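Local coordinates for vacuolar-sorting protein BRO1 (Saccharomyces cerevisiae, PDB 1ZB1), which takes part in sorting cargo proteins into the intralumenal vesicles of multivesicular bodies and recruits the DOA4 deubiquitinase to endosomes, this chain being its Bro1 domain, at residues S215-C219 with Y255-S259; V273-I277 with L317-N321; S283-L287 with F306-L310. One frame throughout, in Å; residues are numbered along the deposited sequence.

Interaction 1: S215-C219 with Y255-S259; sequences SRATC and YKSLS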
loop_
_atom_site.group_PDB
_atom_site.type_symbol
_atom_site.label_atom_id
_atom_site.label_comp_id
_atom_site.label_asym_id
_atom_site.label_seq_id
_atom_site.Cartn_x
_atom_site.Cartn_y
_atom_site.Cartn_z
ATOM N N SER A 215 -6.790 -10.201 14.065
ATOM C CA SER A 215 -7.687 -10.539 12.973
ATOM C C SER A 215 -8.787 -9.503 12.878
ATOM O O SER A 215 -9.188 -9.120 11.785
ATOM C CB SER A 215 -8.303 -11.924 13.190
ATOM O OG SER A 215 -7.340 -12.941 12.990
ATOM N N ARG A 216 -9.274 -9.039 14.024
ATOM C CA ARG A 216 -10.329 -8.042 14.014
ATOM C C ARG A 216 -9.820 -6.773 13.351
ATOM O O ARG A 216 -10.541 -6.131 12.587
ATOM C CB ARG A 216 -10.803 -7.722 15.432
ATOM C CG ARG A 216 -12.003 -6.793 15.447
ATOM C CD ARG A 216 -13.186 -7.430 14.720
ATOM N NE ARG A 216 -14.174 -6.452 14.273
ATOM C CZ ARG A 216 -14.853 -5.642 15.080
ATOM N NH1 ARG A 216 -14.657 -5.686 16.394
ATOM N NH2 ARG A 216 -15.729 -4.786 14.571
ATOM N N ALA A 217 -8.574 -6.416 13.638
ATOM C CA ALA A 217 -7.989 -5.219 13.052
ATOM C C ALA A 217 -7.889 -5.366 11.530
ATOM O O ALA A 217 -8.146 -4.413 10.793
ATOM C CB ALA A 217 -6.610 -4.951 13.662
ATOM N N THR A 218 -7.523 -6.559 11.064
ATOM C CA THR A 218 -7.407 -6.815 9.626
ATOM C C THR A 218 -8.760 -6.569 8.963
ATOM O O THR A 218 -8.850 -5.947 7.896
ATOM C CB THR A 218 -6.962 -8.263 9.349
ATOM O OG1 THR A 218 -5.720 -8.516 10.021
ATOM C CG2 THR A 218 -6.769 -8.489 7.849
ATOM N N CYS A 219 -9.814 -7.050 9.614
ATOM C CA CYS A 219 -11.171 -6.872 9.121
ATOM C C CYS A 219 -11.504 -5.385 9.029
ATOM O O CYS A 219 -11.944 -4.908 7.983
ATOM C CB CYS A 219 -12.172 -7.568 10.054
ATOM S SG CYS A 219 -13.882 -7.034 9.805
ATOM N N TYR A 255 -11.880 -12.351 7.731
ATOM C CA TYR A 255 -11.098 -12.044 8.915
ATOM C C TYR A 255 -11.983 -11.787 10.127
ATOM O O TYR A 255 -11.579 -12.034 11.261
ATOM C CB TYR A 255 -10.127 -10.893 8.614
ATOM C CG TYR A 255 -8.946 -11.412 7.816
ATOM C CD1 TYR A 255 -8.071 -12.343 8.377
ATOM C CD2 TYR A 255 -8.754 -11.056 6.480
ATOM C CE1 TYR A 255 -7.042 -12.916 7.629
ATOM C CE2 TYR A 255 -7.724 -11.625 5.724
ATOM C CZ TYR A 255 -6.876 -12.555 6.305
ATOM O OH TYR A 255 -5.873 -13.147 5.566
ATOM N N LYS A 256 -13.203 -11.324 9.889
ATOM C CA LYS A 256 -14.130 -11.116 10.993
ATOM C C LYS A 256 -14.459 -12.512 11.542
ATOM O O LYS A 256 -14.553 -12.715 12.754
ATOM C CB LYS A 256 -15.409 -10.436 10.504
ATOM C CG LYS A 256 -16.487 -10.337 11.564
ATOM C CD LYS A 256 -16.785 -8.899 11.938
ATOM C CE LYS A 256 -17.358 -8.116 10.764
ATOM N NZ LYS A 256 -17.743 -6.739 11.180
ATOM N N SER A 257 -14.621 -13.470 10.635
ATOM C CA SER A 257 -14.918 -14.852 11.005
ATOM C C SER A 257 -13.764 -15.453 11.800
ATOM O O SER A 257 -13.973 -16.080 12.841
ATOM C CB SER A 257 -15.155 -15.704 9.753
ATOM O OG SER A 257 -15.249 -17.084 10.086
ATOM N N LEU A 258 -12.549 -15.258 11.295
ATOM C CA LEU A 258 -11.351 -15.783 11.940
ATOM C C LEU A 258 -11.208 -15.219 13.348
ATOM O O LEU A 258 -10.756 -15.910 14.265
ATOM C CB LEU A 258 -10.113 -15.425 11.113
ATOM C CG LEU A 258 -8.881 -16.299 11.343
ATOM C CD1 LEU A 258 -9.180 -17.711 10.852
ATOM C CD2 LEU A 258 -7.680 -15.723 10.597
ATOM N N SER A 259 -11.597 -13.959 13.510
ATOM C CA SER A 259 -11.518 -13.283 14.799
ATOM C C SER A 259 -12.471 -13.915 15.816
ATOM O O SER A 259 -12.090 -14.188 16.957
ATOM C CB SER A 259 -11.863 -11.804 14.628
ATOM O OG SER A 259 -11.766 -11.124 15.860
#
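Helices 208-230 and 242-269 follow each other in the chain and form an antiparallel α-helical hairpin of the Bro1 domain, a family related to TPR helical repeats. The two segments run at 161° to each other with axes only 7.7 Å apart, a spacing that small residues make possible. Ser-215 and Tyr-255 each bury 65 Å². Ser-215 meets Ser-259 almost backbone to backbone: their CA atoms lie 5.1 Å apart, and Ser-215 CB is 3.8 Å from Ser-259 CB. The two hydroxyls do not bond to each other; Ser-215 OG bonds to Ile-211 O in its own helix, while Ser-259 OG crosses to Ser-212 O of helix 208-230, outside the segment. One helical turn along, Tyr-255 sits against Cys-219, CB to CB at 4.2 Å, and its ring slips under Thr-218, whose methyl CG2 makes a CH-π contact 3.8 Å from the Tyr-255 ring centroid, 21° off the normal. The phenol OH bonds to Glu-192 of helix 176-198, so this tyrosine ties a third helix to the pair. Lys-256, burying 56 Å², closes the more open flank with its aliphatic chain. It runs beside Arg-216, and the like charges come close, Arg-216 NH2 lying 4.4 Å from Lys-256 NZ, while Lys-256 CE rests 3.8 Å from Cys-219 SG.

Interaction 2: V273-I277 with L317-N321; sequences VGEAI and LIKDN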
loop_
_atom_site.group_PDB
_atom_site.type_symbol
_atom_site.label_atom_id
_atom_site.label_comp_id
_atom_site.label_asym_id
_atom_site.label_seq_id
_atom_site.Cartn_x
_atom_site.Cartn_y
_atom_site.Cartn_z
ATOM N N VAL A 273 -18.156 -22.201 27.888
ATOM C CA VAL A 273 -18.853 -22.799 26.759
ATOM C C VAL A 273 -20.240 -22.169 26.717
ATOM O O VAL A 273 -20.679 -21.565 27.695
ATOM C CB VAL A 273 -18.975 -24.326 26.936
ATOM C CG1 VAL A 273 -19.550 -24.955 25.678
ATOM C CG2 VAL A 273 -17.611 -24.919 27.254
ATOM N N GLY A 274 -20.931 -22.301 25.594
ATOM C CA GLY A 274 -22.246 -21.702 25.488
ATOM C C GLY A 274 -22.042 -20.273 25.039
ATOM O O GLY A 274 -22.705 -19.788 24.122
ATOM N N GLU A 275 -21.116 -19.590 25.704
ATOM C CA GLU A 275 -20.783 -18.223 25.346
ATOM C C GLU A 275 -19.862 -18.389 24.143
ATOM O O GLU A 275 -19.927 -17.633 23.174
ATOM C CB GLU A 275 -20.050 -17.533 26.499
ATOM C CG GLU A 275 -19.795 -16.055 26.277
ATOM C CD GLU A 275 -19.333 -15.349 27.539
ATOM O OE1 GLU A 275 -18.270 -15.719 28.078
ATOM O OE2 GLU A 275 -20.038 -14.423 27.995
ATOM N N ALA A 276 -19.020 -19.417 24.218
ATOM C CA ALA A 276 -18.083 -19.746 23.155
ATOM C C ALA A 276 -18.871 -20.256 21.954
ATOM O O ALA A 276 -18.551 -19.944 20.807
ATOM C CB ALA A 276 -17.109 -20.815 23.630
ATOM N N ILE A 277 -19.900 -21.050 22.230
ATOM C CA ILE A 277 -20.748 -21.598 21.179
ATOM C C ILE A 277 -21.415 -20.454 20.417
ATOM O O ILE A 277 -21.603 -20.528 19.204
ATOM C CB ILE A 277 -21.834 -22.529 21.779
ATOM C CG1 ILE A 277 -21.167 -23.773 22.372
ATOM C CG2 ILE A 277 -22.856 -22.914 20.714
ATOM C CD1 ILE A 277 -22.112 -24.679 23.132
ATOM N N LEU A 317 -18.501 -28.649 21.465
ATOM C CA LEU A 317 -19.014 -27.707 22.453
ATOM C C LEU A 317 -20.487 -27.974 22.753
ATOM O O LEU A 317 -20.913 -27.950 23.909
ATOM C CB LEU A 317 -18.850 -26.269 21.949
ATOM C CG LEU A 317 -17.456 -25.627 21.948
ATOM C CD1 LEU A 317 -17.075 -25.225 23.360
ATOM C CD2 LEU A 317 -16.438 -26.588 21.364
ATOM N N ILE A 318 -21.261 -28.228 21.705
ATOM C CA ILE A 318 -22.686 -28.490 21.850
ATOM C C ILE A 318 -22.969 -29.791 22.602
ATOM O O ILE A 318 -23.810 -29.822 23.502
ATOM C CB ILE A 318 -23.373 -28.529 20.468
ATOM C CG1 ILE A 318 -23.285 -27.146 19.818
ATOM C CG2 ILE A 318 -24.826 -28.960 20.612
ATOM C CD1 ILE A 318 -23.796 -27.092 18.397
ATOM N N LYS A 319 -22.270 -30.861 22.235
ATOM C CA LYS A 319 -22.461 -32.152 22.893
ATOM C C LYS A 319 -22.198 -32.038 24.389
ATOM O O LYS A 319 -23.092 -32.259 25.207
ATOM C CB LYS A 319 -21.525 -33.202 22.294
ATOM C CG LYS A 319 -21.591 -34.549 22.994
ATOM C CD LYS A 319 -20.596 -35.531 22.398
ATOM C CE LYS A 319 -20.592 -36.843 23.168
ATOM N NZ LYS A 319 -19.605 -37.811 22.606
ATOM N N ASP A 320 -20.964 -31.692 24.740
ATOM C CA ASP A 320 -20.578 -31.548 26.137
ATOM C C ASP A 320 -21.163 -30.268 26.723
ATOM O O ASP A 320 -20.431 -29.428 27.246
ATOM C CB ASP A 320 -19.051 -31.511 26.266
ATOM C CG ASP A 320 -18.375 -32.666 25.553
ATOM O OD1 ASP A 320 -18.723 -33.832 25.836
ATOM O OD2 ASP A 320 -17.490 -32.405 24.711
ATOM N N ASN A 321 -22.481 -30.117 26.630
ATOM C CA ASN A 321 -23.141 -28.932 27.164
ATOM C C ASN A 321 -24.652 -29.104 27.260
ATOM O O ASN A 321 -25.280 -28.607 28.196
ATOM C CB ASN A 321 -22.813 -27.709 26.304
ATOM C CG ASN A 321 -23.393 -26.427 26.870
ATOM O OD1 ASN A 321 -24.597 -26.193 26.803
ATOM N ND2 ASN A 321 -22.532 -25.594 27.443
#
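Where the start of helix 275-290 meets the late part of helix 303-322, its partner in an antiparallel hairpin of the Bro1 domain, Leu-317 buries the most surface of the contact, 71 Å². Its CB lies 3.4 Å from Ile-277 CG1, and its CD1 reaches Val-273 CG1 at 3.4 Å and Ala-276 CB more loosely at 4.4 Å. Ile-318 follows at the edge, its CG1 4.3 Å from Ile-277 CD1. At Asp-320, the centre of an inverse gamma turn, the backbone bends, with a weak bond from Asn-321 N to Lys-319 O. Asn-321 points back: its ND2 is 3.5 Å from Val-273 CG1 and 4.1 Å from the backbone N of Gly-274. At this N-cap glycine (phi/psi 86/-48°) a CB would be jammed against the carbonyl O of Val-273, which calls for glycine. The contact is apolar: even the Asn-321 carboxamide packs without bonding across, and the buried Leu-317 O has no polar partner in the model, so shape rather than polar pairing fits the two segments together.

Interaction 3: S283-L287 with F306-L310; sequences SMQQL and FKETL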
loop_
_atom_site.group_PDB
_atom_site.type_symbol
_atom_site.label_atom_id
_atom_site.label_comp_id
_atom_site.label_asym_id
_atom_site.label_seq_id
_atom_site.Cartn_x
_atom_site.Cartn_y
_atom_site.Cartn_z
ATOM N N SER A 283 -19.065 -16.787 14.030
ATOM C CA SER A 283 -17.961 -17.046 13.119
ATOM C C SER A 283 -18.455 -17.712 11.836
ATOM O O SER A 283 -18.090 -17.306 10.733
ATOM C CB SER A 283 -16.922 -17.943 13.792
ATOM O OG SER A 283 -15.821 -18.182 12.932
ATOM N N MET A 284 -19.285 -18.740 11.989
ATOM C CA MET A 284 -19.835 -19.464 10.848
ATOM C C MET A 284 -20.633 -18.527 9.946
ATOM O O MET A 284 -20.550 -18.619 8.725
ATOM C CB MET A 284 -20.739 -20.608 11.322
ATOM C CG MET A 284 -21.325 -21.449 10.188
ATOM S SD MET A 284 -20.076 -22.387 9.275
ATOM C CE MET A 284 -19.775 -21.340 7.896
ATOM N N GLN A 285 -21.412 -17.640 10.557
ATOM C CA GLN A 285 -22.215 -16.674 9.814
ATOM C C GLN A 285 -21.317 -15.853 8.888
ATOM O O GLN A 285 -21.547 -15.777 7.683
ATOM C CB GLN A 285 -22.939 -15.732 10.783
ATOM C CG GLN A 285 -24.028 -16.389 11.623
ATOM C CD GLN A 285 -24.591 -15.450 12.682
ATOM O OE1 GLN A 285 -24.945 -14.307 12.390
ATOM N NE2 GLN A 285 -24.679 -15.932 13.919
ATOM N N GLN A 286 -20.290 -15.242 9.473
ATOM C CA GLN A 286 -19.352 -14.422 8.724
ATOM C C GLN A 286 -18.643 -15.191 7.619
ATOM O O GLN A 286 -18.473 -14.676 6.515
ATOM C CB GLN A 286 -18.330 -13.804 9.677
ATOM C CG GLN A 286 -18.912 -12.703 10.540
ATOM C CD GLN A 286 -19.511 -11.583 9.707
ATOM O OE1 GLN A 286 -18.857 -11.044 8.809
ATOM N NE2 GLN A 286 -20.752 -11.223 10.001
ATOM N N LEU A 287 -18.227 -16.421 7.905
ATOM C CA LEU A 287 -17.554 -17.218 6.888
ATOM C C LEU A 287 -18.499 -17.439 5.706
ATOM O O LEU A 287 -18.094 -17.349 4.545
ATOM C CB LEU A 287 -17.118 -18.571 7.452
ATOM C CG LEU A 287 -16.501 -19.508 6.413
ATOM C CD1 LEU A 287 -15.229 -18.896 5.863
ATOM C CD2 LEU A 287 -16.205 -20.865 7.044
ATOM N N PHE A 306 -11.942 -24.877 6.346
ATOM C CA PHE A 306 -12.188 -24.054 7.521
ATOM C C PHE A 306 -13.633 -24.220 7.984
ATOM O O PHE A 306 -13.912 -24.200 9.181
ATOM C CB PHE A 306 -11.885 -22.580 7.210
ATOM C CG PHE A 306 -12.053 -21.662 8.390
ATOM C CD1 PHE A 306 -11.404 -21.927 9.596
ATOM C CD2 PHE A 306 -12.861 -20.533 8.298
ATOM C CE1 PHE A 306 -11.560 -21.082 10.696
ATOM C CE2 PHE A 306 -13.026 -19.679 9.388
ATOM C CZ PHE A 306 -12.374 -19.954 10.593
ATOM N N LYS A 307 -14.550 -24.390 7.037
ATOM C CA LYS A 307 -15.957 -24.578 7.376
ATOM C C LYS A 307 -16.081 -25.847 8.211
ATOM O O LYS A 307 -16.845 -25.892 9.174
ATOM C CB LYS A 307 -16.806 -24.707 6.106
ATOM C CG LYS A 307 -18.296 -24.923 6.354
ATOM C CD LYS A 307 -19.069 -24.891 5.037
ATOM C CE LYS A 307 -20.570 -25.088 5.232
ATOM N NZ LYS A 307 -20.918 -26.488 5.610
ATOM N N GLU A 308 -15.318 -26.871 7.837
ATOM C CA GLU A 308 -15.333 -28.141 8.552
ATOM C C GLU A 308 -14.741 -27.988 9.947
ATOM O O GLU A 308 -15.250 -28.556 10.913
ATOM C CB GLU A 308 -14.542 -29.201 7.782
ATOM C CG GLU A 308 -15.231 -29.696 6.527
ATOM C CD GLU A 308 -14.508 -30.868 5.894
ATOM O OE1 GLU A 308 -14.283 -31.878 6.600
ATOM O OE2 GLU A 308 -14.165 -30.781 4.694
ATOM N N THR A 309 -13.660 -27.223 10.044
ATOM C CA THR A 309 -13.006 -26.992 11.323
ATOM C C THR A 309 -13.974 -26.347 12.313
ATOM O O THR A 309 -14.012 -26.726 13.484
ATOM C CB THR A 309 -11.767 -26.090 11.155
ATOM O OG1 THR A 309 -10.799 -26.761 10.341
ATOM C CG2 THR A 309 -11.149 -25.768 12.508
ATOM N N LEU A 310 -14.764 -25.385 11.840
ATOM C CA LEU A 310 -15.731 -24.707 12.695
ATOM C C LEU A 310 -16.843 -25.638 13.146
ATOM O O LEU A 310 -17.140 -25.729 14.334
ATOM C CB LEU A 310 -16.361 -23.511 11.976
ATOM C CG LEU A 310 -15.508 -22.264 11.753
ATOM C CD1 LEU A 310 -16.356 -21.182 11.101
ATOM C CD2 LEU A 310 -14.963 -21.771 13.081
#
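Leu-287 pushes its CD2 methyl into the space between Phe-306, Lys-307 and Leu-310, linking two successive antiparallel helices, 275-290 and 303-322, of the Bro1 domain. The methyl lies 3.6 Å from Phe-306 CD2, 3.7 Å from Lys-307 CA and 4.1 Å from Leu-310 CD1. The segments run at 164° with axes 10.6 Å apart, wide enough for full leucine side chains to fit between the backbones. Leu-310 answers from the opposite helix: it buries 63 Å², as does Leu-287, and its CD1 sits 3.9 Å from Met-284 CA and 4.3 Å from Met-284 SD. Met-284 leaves its backbone sideways, but its thioether turns toward the partner, with CE 4.2 Å from Lys-307 CG. Lys-307 contributes carbon here, while its ammonium leads away to a salt bridge with Glu-311 on its own helix. Helix 242-269 covers one side of the contact: Tyr-261 meets the Phe-306 ring edge-to-face and also touches Ser-283 and Leu-310. The cluster is therefore shared by three helices and not confined to the pair. Ser-283 is the polar member, its OG bonding to the carbonyl of Ser-257 on helix 242-269; that same OG is 3.6 Å from Leu-310 CD1.

The three contacts join four successive helices on the same side of the chain's centre, running outward from interaction 1 (19 Å from it) to interaction 2 (41 Å). Interactions 2 and 3 both join helices 275-290 and 303-322, with centres 16 Å apart and nearest atoms about 7 Å apart: interaction 3 lies nearer the connection between the helices, interaction 2 at their far ends. Interaction 1 joins the preceding pair and touches interaction 3, centre to centre 13 Å, through Ser-257: its O is 2.8 Å from Ser-283 OG, a probable hydrogen bond, and its OG is 3.5 Å from Phe-306 CE2. Lys-256 CG also packs 3.5 Å from Gln-286 CG. Interactions 1 and 2, with centres 22 Å apart, do not touch.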